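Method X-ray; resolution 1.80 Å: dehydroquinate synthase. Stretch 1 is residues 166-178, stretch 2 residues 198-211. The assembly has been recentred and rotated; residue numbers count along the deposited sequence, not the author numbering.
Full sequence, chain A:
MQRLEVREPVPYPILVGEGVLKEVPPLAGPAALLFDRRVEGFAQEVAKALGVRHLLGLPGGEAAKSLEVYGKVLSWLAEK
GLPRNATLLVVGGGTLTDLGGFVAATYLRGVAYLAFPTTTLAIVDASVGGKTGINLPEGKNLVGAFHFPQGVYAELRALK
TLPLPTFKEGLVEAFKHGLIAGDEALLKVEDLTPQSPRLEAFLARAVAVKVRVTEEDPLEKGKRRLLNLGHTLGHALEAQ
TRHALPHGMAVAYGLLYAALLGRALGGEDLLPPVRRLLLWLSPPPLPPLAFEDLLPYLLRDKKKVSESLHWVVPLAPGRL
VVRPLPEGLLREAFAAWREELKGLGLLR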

ATOM      1  N   THR A 166      21.304 -14.510 -17.637  1.00 27.00           N
ATOM      2  CA  THR A 166      20.601 -13.818 -16.562  1.00 26.45           C
ATOM      3  C   THR A 166      21.631 -13.170 -15.644  1.00 24.03           C
ATOM      4  O   THR A 166      21.431 -12.056 -15.156  1.00 24.15           O
ATOM      5  N   PHE A 167      22.733 -13.876 -15.408  1.00 20.73           N
ATOM      6  CA  PHE A 167      23.806 -13.353 -14.570  1.00 21.82           C
ATOM      7  C   PHE A 167      24.321 -12.052 -15.177  1.00 20.29           C
ATOM      8  O   PHE A 167      24.521 -11.061 -14.480  1.00 20.08           O
ATOM      9  N   LYS A 168      24.516 -12.060 -16.488  1.00 20.27           N
ATOM     10  CA  LYS A 168      25.020 -10.885 -17.192  1.00 21.10           C
ATOM     11  C   LYS A 168      24.025  -9.734 -17.249  1.00 21.06           C
ATOM     12  O   LYS A 168      24.423  -8.570 -17.252  1.00 23.01           O
ATOM     13  N   GLU A 169      22.735 -10.047 -17.301  1.00 22.83           N
ATOM     14  CA  GLU A 169      21.719  -8.993 -17.336  1.00 27.82           C
ATOM     15  C   GLU A 169      21.919  -8.030 -16.178  1.00 28.93           C
ATOM     16  O   GLU A 169      21.815  -6.814 -16.344  1.00 27.63           O
ATOM     17  N   GLY A 170      22.189  -8.585 -14.999  1.00 29.46           N
ATOM     18  CA  GLY A 170      22.403  -7.759 -13.825  1.00 30.65           C
ATOM     19  C   GLY A 170      23.653  -6.907 -13.929  1.00 32.31           C
ATOM     20  O   GLY A 170      23.698  -5.782 -13.420  1.00 34.62           O
ATOM     21  N   LEU A 171      24.681  -7.428 -14.589  1.00 29.90           N
ATOM     22  CA  LEU A 171      25.912  -6.668 -14.727  1.00 29.26           C
ATOM     23  C   LEU A 171      25.694  -5.445 -15.615  1.00 30.71           C
ATOM     24  O   LEU A 171      26.437  -4.476 -15.526  1.00 27.74           O
ATOM     25  N   VAL A 172      24.672  -5.495 -16.469  1.00 29.94           N
ATOM     26  CA  VAL A 172      24.366  -4.367 -17.346  1.00 29.31           C
ATOM     27  C   VAL A 172      23.897  -3.189 -16.498  1.00 29.39           C
ATOM     28  O   VAL A 172      24.285  -2.044 -16.735  1.00 29.90           O
ATOM     29  N   GLU A 173      23.064  -3.482 -15.505  1.00 28.37           N
ATOM     30  CA  GLU A 173      22.539  -2.460 -14.614  1.00 29.29           C
ATOM     31  C   GLU A 173      23.679  -1.815 -13.824  1.00 28.53           C
ATOM     32  O   GLU A 173      23.659  -0.611 -13.558  1.00 28.79           O
ATOM     33  N   ALA A 174      24.668  -2.621 -13.444  1.00 26.59           N
ATOM     34  CA  ALA A 174      25.819  -2.121 -12.698  1.00 24.75           C
ATOM     35  C   ALA A 174      26.604  -1.180 -13.615  1.00 25.23           C
ATOM     36  O   ALA A 174      27.064  -0.112 -13.200  1.00 24.64           O
ATOM     37  N   PHE A 175      26.746  -1.597 -14.867  1.00 24.60           N
ATOM     38  CA  PHE A 175      27.447  -0.829 -15.888  1.00 25.64           C
ATOM     39  C   PHE A 175      26.768   0.531 -16.004  1.00 25.29           C
ATOM     40  O   PHE A 175      27.425   1.567 -16.105  1.00 26.21           O
ATOM     41  N   LYS A 176      25.440   0.513 -15.996  1.00 25.39           N
ATOM     42  CA  LYS A 176      24.647   1.734 -16.087  1.00 26.31           C
ATOM     43  C   LYS A 176      24.990   2.669 -14.921  1.00 27.68           C
ATOM     44  O   LYS A 176      25.162   3.880 -15.115  1.00 26.18           O
ATOM     45  N   HIS A 177      25.088   2.111 -13.712  1.00 25.45           N
ATOM     46  CA  HIS A 177      25.437   2.915 -12.538  1.00 26.89           C
ATOM     47  C   HIS A 177      26.820   3.529 -12.740  1.00 26.79           C
ATOM     48  O   HIS A 177      27.095   4.639 -12.274  1.00 27.12           O
ATOM     49  N   GLY A 178      27.687   2.789 -13.426  1.00 27.06           N
ATOM     50  CA  GLY A 178      29.032   3.270 -13.693  1.00 27.71           C
ATOM     51  C   GLY A 178      28.995   4.542 -14.517  1.00 29.63           C
ATOM     52  O   GLY A 178      29.704   5.511 -14.223  1.00 28.71           O
ATOM     53  N   ARG A 198      36.549 -11.402  -7.549  1.00 34.26           N
ATOM     54  CA  ARG A 198      36.368  -9.965  -7.377  1.00 31.21           C
ATOM     55  C   ARG A 198      34.899  -9.554  -7.522  1.00 29.30           C
ATOM     56  O   ARG A 198      34.564  -8.373  -7.430  1.00 29.22           O
ATOM     57  N   LEU A 199      34.025 -10.534  -7.734  1.00 28.60           N
ATOM     58  CA  LEU A 199      32.599 -10.254  -7.902  1.00 27.99           C
ATOM     59  C   LEU A 199      31.979  -9.563  -6.689  1.00 28.45           C
ATOM     60  O   LEU A 199      31.241  -8.588  -6.835  1.00 27.40           O
ATOM     61  N   GLU A 200      32.270 -10.064  -5.492  1.00 28.45           N
ATOM     62  CA  GLU A 200      31.708  -9.468  -4.281  1.00 27.86           C
ATOM     63  C   GLU A 200      31.936  -7.959  -4.219  1.00 28.61           C
ATOM     64  O   GLU A 200      30.997  -7.192  -4.007  1.00 28.33           O
ATOM     65  N   ALA A 201      33.182  -7.533  -4.406  1.00 27.64           N
ATOM     66  CA  ALA A 201      33.514  -6.111  -4.363  1.00 27.17           C
ATOM     67  C   ALA A 201      32.823  -5.334  -5.485  1.00 26.18           C
ATOM     68  O   ALA A 201      32.413  -4.182  -5.295  1.00 27.09           O
ATOM     69  N   PHE A 202      32.703  -5.956  -6.653  1.00 24.58           N
ATOM     70  CA  PHE A 202      32.057  -5.310  -7.790  1.00 23.88           C
ATOM     71  C   PHE A 202      30.576  -5.070  -7.487  1.00 22.17           C
ATOM     72  O   PHE A 202      30.060  -3.973  -7.701  1.00 22.78           O
ATOM     73  N   LEU A 203      29.893  -6.096  -6.993  1.00 22.13           N
ATOM     74  CA  LEU A 203      28.468  -5.960  -6.679  1.00 22.34           C
ATOM     75  C   LEU A 203      28.216  -4.944  -5.573  1.00 23.06           C
ATOM     76  O   LEU A 203      27.265  -4.154  -5.644  1.00 23.94           O
ATOM     77  N   ALA A 204      29.068  -4.956  -4.554  1.00 22.07           N
ATOM     78  CA  ALA A 204      28.931  -4.010  -3.450  1.00 23.20           C
ATOM     79  C   ALA A 204      29.107  -2.599  -3.988  1.00 23.98           C
ATOM     80  O   ALA A 204      28.411  -1.672  -3.572  1.00 24.02           O
ATOM     81  N   ARG A 205      30.038  -2.432  -4.921  1.00 23.66           N
ATOM     82  CA  ARG A 205      30.267  -1.118  -5.499  1.00 23.80           C
ATOM     83  C   ARG A 205      29.040  -0.684  -6.305  1.00 23.09           C
ATOM     84  O   ARG A 205      28.633   0.478  -6.258  1.00 21.47           O
ATOM     85  N   ALA A 206      28.449  -1.625  -7.033  1.00 22.33           N
ATOM     86  CA  ALA A 206      27.275  -1.332  -7.851  1.00 21.83           C
ATOM     87  C   ALA A 206      26.098  -0.872  -6.990  1.00 21.83           C
ATOM     88  O   ALA A 206      25.419   0.103  -7.317  1.00 23.71           O
ATOM     89  N   VAL A 207      25.854  -1.573  -5.892  1.00 21.50           N
ATOM     90  CA  VAL A 207      24.751  -1.213  -5.005  1.00 25.08           C
ATOM     91  C   VAL A 207      24.996   0.144  -4.357  1.00 25.04           C
ATOM     92  O   VAL A 207      24.083   0.959  -4.233  1.00 23.98           O
ATOM     93  N   ALA A 208      26.239   0.386  -3.958  1.00 26.57           N
ATOM     94  CA  ALA A 208      26.599   1.644  -3.312  1.00 26.73           C
ATOM     95  C   ALA A 208      26.255   2.854  -4.177  1.00 27.27           C
ATOM     96  O   ALA A 208      25.888   3.908  -3.657  1.00 27.38           O
ATOM     97  N   VAL A 209      26.362   2.711  -5.496  1.00 27.36           N
ATOM     98  CA  VAL A 209      26.042   3.824  -6.383  1.00 28.24           C
ATOM     99  C   VAL A 209      24.551   4.159  -6.365  1.00 27.38           C
ATOM    100  O   VAL A 209      24.178   5.333  -6.325  1.00 25.49           O
ATOM    101  N   LYS A 210      23.695   3.139  -6.391  1.00 25.39           N
ATOM    102  CA  LYS A 210      22.265   3.406  -6.370  1.00 25.76           C
ATOM    103  C   LYS A 210      21.868   3.978  -5.019  1.00 23.37           C
ATOM    104  O   LYS A 210      20.952   4.790  -4.929  1.00 26.18           O
ATOM    105  N   VAL A 211      22.555   3.562  -3.961  1.00 24.39           N
ATOM    106  CA  VAL A 211      22.243   4.092  -2.640  1.00 26.22           C
ATOM    107  C   VAL A 211      22.479   5.605  -2.613  1.00 27.99           C
ATOM    108  O   VAL A 211      21.617   6.364  -2.173  1.00 29.07           O
TER

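Two helices of one chain cross at 54° in a small, mostly apolar contact, pinned near one end by a single side-chain-to-backbone hydrogen bond. The axes come within 9.1 Å, and the backbones draw closest where both helices carry alanine: the CA atoms of Ala174 and Ala206 lie 5.1 Å apart. With only a methyl on each side, CB of Ala174 meets CB of Ala206 at 3.7 Å, so the short side chains themselves fill the gap at this point.

Larger residues take over toward the N-terminal ends. Phe202 points toward the first helix with chi1 t and chi2 at 90°; its CE2 sits 3.5 Å from CB of Ala174 and 4.1 Å from CD2 of Leu171. Leu171 leaves its backbone sideways, but its m, t rotamer brings the end of the side chain nearer the partner. Phe167 follows the same rule: CA-to-CB runs sideways, while chi1 t carries the ring inward until CE2 lies 3.9 Å from CD2 of Leu199. That methyl, on a t, p leucine aimed toward the first helix, meets the ring at its edge.

Beyond the alanines, His177 has the largest area covered by the opposite stretch. It points toward the second helix with chi1 m, placing ND1 of His177 3.0 Å from the backbone O of Ala206, with ND1 as donor and the acceptor near the ring plane. The N-H...O angle of 137° is bent. The same side chain is packed as well as bonded: CB of His177 lies 3.7 Å from CG1 of Val209 (chi1 t), and CE1 of His177 lies 3.8 Å from CB of Lys210. Lys210 thus lends its aliphatic base to the contact while its extended chain leads away, its NZ hydrogen-bonded elsewhere in the structure.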

ATOM      1  CB  THR A 166      19.744 -14.801 -15.745  1.00 29.16           C
ATOM      2  OG1 THR A 166      18.826 -15.469 -16.621  1.00 33.86           O
ATOM      3  CG2 THR A 166      18.953 -14.061 -14.671  1.00 28.30           C
ATOM      4  CB  PHE A 167      24.947 -14.380 -14.482  1.00 22.57           C
ATOM      5  CG  PHE A 167      26.176 -13.866 -13.785  1.00 23.51           C
ATOM      6  CD1 PHE A 167      27.260 -13.391 -14.516  1.00 24.56           C
ATOM      7  CD2 PHE A 167      26.247 -13.850 -12.396  1.00 24.53           C
ATOM      8  CE1 PHE A 167      28.396 -12.910 -13.874  1.00 26.17           C
ATOM      9  CE2 PHE A 167      27.381 -13.369 -11.741  1.00 24.89           C
ATOM     10  CZ  PHE A 167      28.456 -12.899 -12.480  1.00 26.05           C
ATOM     11  CB  LYS A 168      25.455 -11.269 -18.607  1.00 22.73           C
ATOM     12  CG  LYS A 168      26.626 -12.236 -18.627  1.00 24.71           C
ATOM     13  CD  LYS A 168      27.196 -12.394 -20.039  1.00 30.39           C
ATOM     14  CE  LYS A 168      28.487 -13.204 -20.023  1.00 30.70           C
ATOM     15  NZ  LYS A 168      29.047 -13.372 -21.390  1.00 35.76           N
ATOM     16  CB  GLU A 169      20.319  -9.575 -17.218  1.00 30.60           C
ATOM     17  CG  GLU A 169      19.739 -10.092 -18.489  1.00 34.29           C
ATOM     18  CD  GLU A 169      18.267 -10.394 -18.324  1.00 37.44           C
ATOM     19  OE1 GLU A 169      17.894 -11.581 -18.422  1.00 39.08           O
ATOM     20  OE2 GLU A 169      17.490  -9.442 -18.079  1.00 36.45           O
ATOM     21  CB  LEU A 171      27.029  -7.551 -15.290  1.00 29.63           C
ATOM     22  CG  LEU A 171      27.334  -8.793 -14.442  1.00 32.17           C
ATOM     23  CD1 LEU A 171      28.671  -9.382 -14.859  1.00 31.17           C
ATOM     24  CD2 LEU A 171      27.364  -8.424 -12.972  1.00 31.50           C
ATOM     25  CB  VAL A 172      23.256  -4.719 -18.366  1.00 28.72           C
ATOM     26  CG1 VAL A 172      22.791  -3.457 -19.099  1.00 27.08           C
ATOM     27  CG2 VAL A 172      23.779  -5.740 -19.364  1.00 29.53           C
ATOM     28  CB  GLU A 173      21.528  -3.079 -13.649  1.00 32.54           C
ATOM     29  CG  GLU A 173      20.289  -2.228 -13.407  1.00 38.17           C
ATOM     30  CD  GLU A 173      19.399  -2.120 -14.637  1.00 39.44           C
ATOM     31  OE1 GLU A 173      18.443  -2.915 -14.758  1.00 42.36           O
ATOM     32  OE2 GLU A 173      19.657  -1.245 -15.487  1.00 41.18           O
ATOM     33  CB  ALA A 174      26.701  -3.286 -12.255  1.00 25.22           C
ATOM     34  CB  PHE A 175      27.361  -1.568 -17.225  1.00 26.14           C
ATOM     35  CG  PHE A 175      28.109  -0.902 -18.343  1.00 28.45           C
ATOM     36  CD1 PHE A 175      29.396  -1.313 -18.678  1.00 28.35           C
ATOM     37  CD2 PHE A 175      27.526   0.132 -19.066  1.00 29.11           C
ATOM     38  CE1 PHE A 175      30.095  -0.705 -19.723  1.00 29.52           C
ATOM     39  CE2 PHE A 175      28.214   0.749 -20.114  1.00 28.68           C
ATOM     40  CZ  PHE A 175      29.501   0.328 -20.441  1.00 29.09           C
ATOM     41  CB  LYS A 176      23.162   1.384 -16.058  1.00 25.76           C
ATOM     42  CG  LYS A 176      22.229   2.567 -16.276  1.00 25.37           C
ATOM     43  CD  LYS A 176      20.784   2.176 -15.991  1.00 28.07           C
ATOM     44  CE  LYS A 176      20.587   1.868 -14.509  1.00 30.24           C
ATOM     45  NZ  LYS A 176      19.162   1.578 -14.187  1.00 29.79           N
ATOM     46  CB  HIS A 177      25.468   2.063 -11.263  1.00 27.22           C
ATOM     47  CG  HIS A 177      24.138   1.508 -10.864  1.00 31.26           C
ATOM     48  ND1 HIS A 177      23.995   0.541  -9.891  1.00 30.21           N
ATOM     49  CD2 HIS A 177      22.889   1.777 -11.315  1.00 29.06           C
ATOM     50  CE1 HIS A 177      22.715   0.242  -9.758  1.00 32.25           C
ATOM     51  NE2 HIS A 177      22.023   0.977 -10.610  1.00 30.72           N
ATOM     52  CB  ARG A 198      37.225  -9.198  -8.390  1.00 30.41           C
ATOM     53  CG  ARG A 198      36.655  -9.129  -9.800  1.00 29.88           C
ATOM     54  CD  ARG A 198      37.649  -8.460 -10.742  1.00 30.32           C
ATOM     55  NE  ARG A 198      37.065  -8.101 -12.032  1.00 29.80           N
ATOM     56  CZ  ARG A 198      36.314  -7.024 -12.243  1.00 26.48           C
ATOM     57  NH1 ARG A 198      36.046  -6.186 -11.246  1.00 29.04           N
ATOM     58  NH2 ARG A 198      35.838  -6.779 -13.454  1.00 26.00           N
ATOM     59  CB  LEU A 199      31.827 -11.543  -8.197  1.00 27.60           C
ATOM     60  CG  LEU A 199      30.316 -11.360  -8.402  1.00 26.12           C
ATOM     61  CD1 LEU A 199      30.067 -10.460  -9.599  1.00 26.11           C
ATOM     62  CD2 LEU A 199      29.648 -12.717  -8.618  1.00 26.14           C
ATOM     63  CB  GLU A 200      32.299 -10.135  -3.030  1.00 30.05           C
ATOM     64  CG  GLU A 200      32.002  -9.393  -1.736  1.00 29.84           C
ATOM     65  CD  GLU A 200      32.528 -10.107  -0.500  1.00 30.24           C
ATOM     66  OE1 GLU A 200      32.884  -9.415   0.476  1.00 30.90           O
ATOM     67  OE2 GLU A 200      32.570 -11.354  -0.493  1.00 30.96           O
ATOM     68  CB  ALA A 201      35.031  -5.927  -4.454  1.00 28.57           C
ATOM     69  CB  PHE A 202      32.174  -6.179  -9.046  1.00 23.89           C
ATOM     70  CG  PHE A 202      31.534  -5.567 -10.264  1.00 24.45           C
ATOM     71  CD1 PHE A 202      32.267  -4.745 -11.114  1.00 23.91           C
ATOM     72  CD2 PHE A 202      30.186  -5.781 -10.535  1.00 22.74           C
ATOM     73  CE1 PHE A 202      31.667  -4.140 -12.219  1.00 25.93           C
ATOM     74  CE2 PHE A 202      29.575  -5.181 -11.636  1.00 23.65           C
ATOM     75  CZ  PHE A 202      30.315  -4.358 -12.480  1.00 24.51           C
ATOM     76  CB  LEU A 203      27.868  -7.323  -6.312  1.00 22.05           C
ATOM     77  CG  LEU A 203      27.714  -8.288  -7.498  1.00 24.47           C
ATOM     78  CD1 LEU A 203      27.217  -9.638  -7.017  1.00 25.20           C
ATOM     79  CD2 LEU A 203      26.747  -7.704  -8.522  1.00 24.95           C
ATOM     80  CB  ALA A 204      29.969  -4.298  -2.378  1.00 24.69           C
ATOM     81  CB  ARG A 205      31.511  -1.136  -6.396  1.00 24.22           C
ATOM     82  CG  ARG A 205      31.807   0.201  -7.053  1.00 27.60           C
ATOM     83  CD  ARG A 205      33.103   0.158  -7.853  1.00 32.58           C
ATOM     84  NE  ARG A 205      34.277   0.195  -6.989  1.00 35.67           N
ATOM     85  CZ  ARG A 205      34.706   1.279  -6.346  1.00 37.85           C
ATOM     86  NH1 ARG A 205      34.063   2.434  -6.464  1.00 39.17           N
ATOM     87  NH2 ARG A 205      35.780   1.206  -5.573  1.00 38.57           N
ATOM     88  CB  ALA A 206      26.882  -2.564  -8.656  1.00 20.55           C
ATOM     89  CB  VAL A 207      24.559  -2.259  -3.883  1.00 24.02           C
ATOM     90  CG1 VAL A 207      23.393  -1.846  -2.991  1.00 25.21           C
ATOM     91  CG2 VAL A 207      24.298  -3.635  -4.488  1.00 25.45           C
ATOM     92  CB  ALA A 208      28.083   1.639  -2.966  1.00 25.82           C
ATOM     93  CB  VAL A 209      26.477   3.543  -7.840  1.00 29.43           C
ATOM     94  CG1 VAL A 209      26.029   4.686  -8.748  1.00 32.62           C
ATOM     95  CG2 VAL A 209      27.982   3.386  -7.904  1.00 33.63           C
ATOM     96  CB  LYS A 210      21.442   2.142  -6.668  1.00 24.44           C
ATOM     97  CG  LYS A 210      19.955   2.454  -6.806  1.00 27.75           C
ATOM     98  CD  LYS A 210      19.124   1.289  -7.327  1.00 27.74           C
ATOM     99  CE  LYS A 210      17.672   1.726  -7.501  1.00 29.43           C
ATOM    100  NZ  LYS A 210      16.753   0.628  -7.940  1.00 27.49           N
ATOM    101  CB  VAL A 211      23.104   3.434  -1.536  1.00 25.68           C
ATOM    102  CG1 VAL A 211      22.927   4.188  -0.221  1.00 26.77           C
ATOM    103  CG2 VAL A 211      22.689   1.971  -1.350  1.00 22.14           C
TER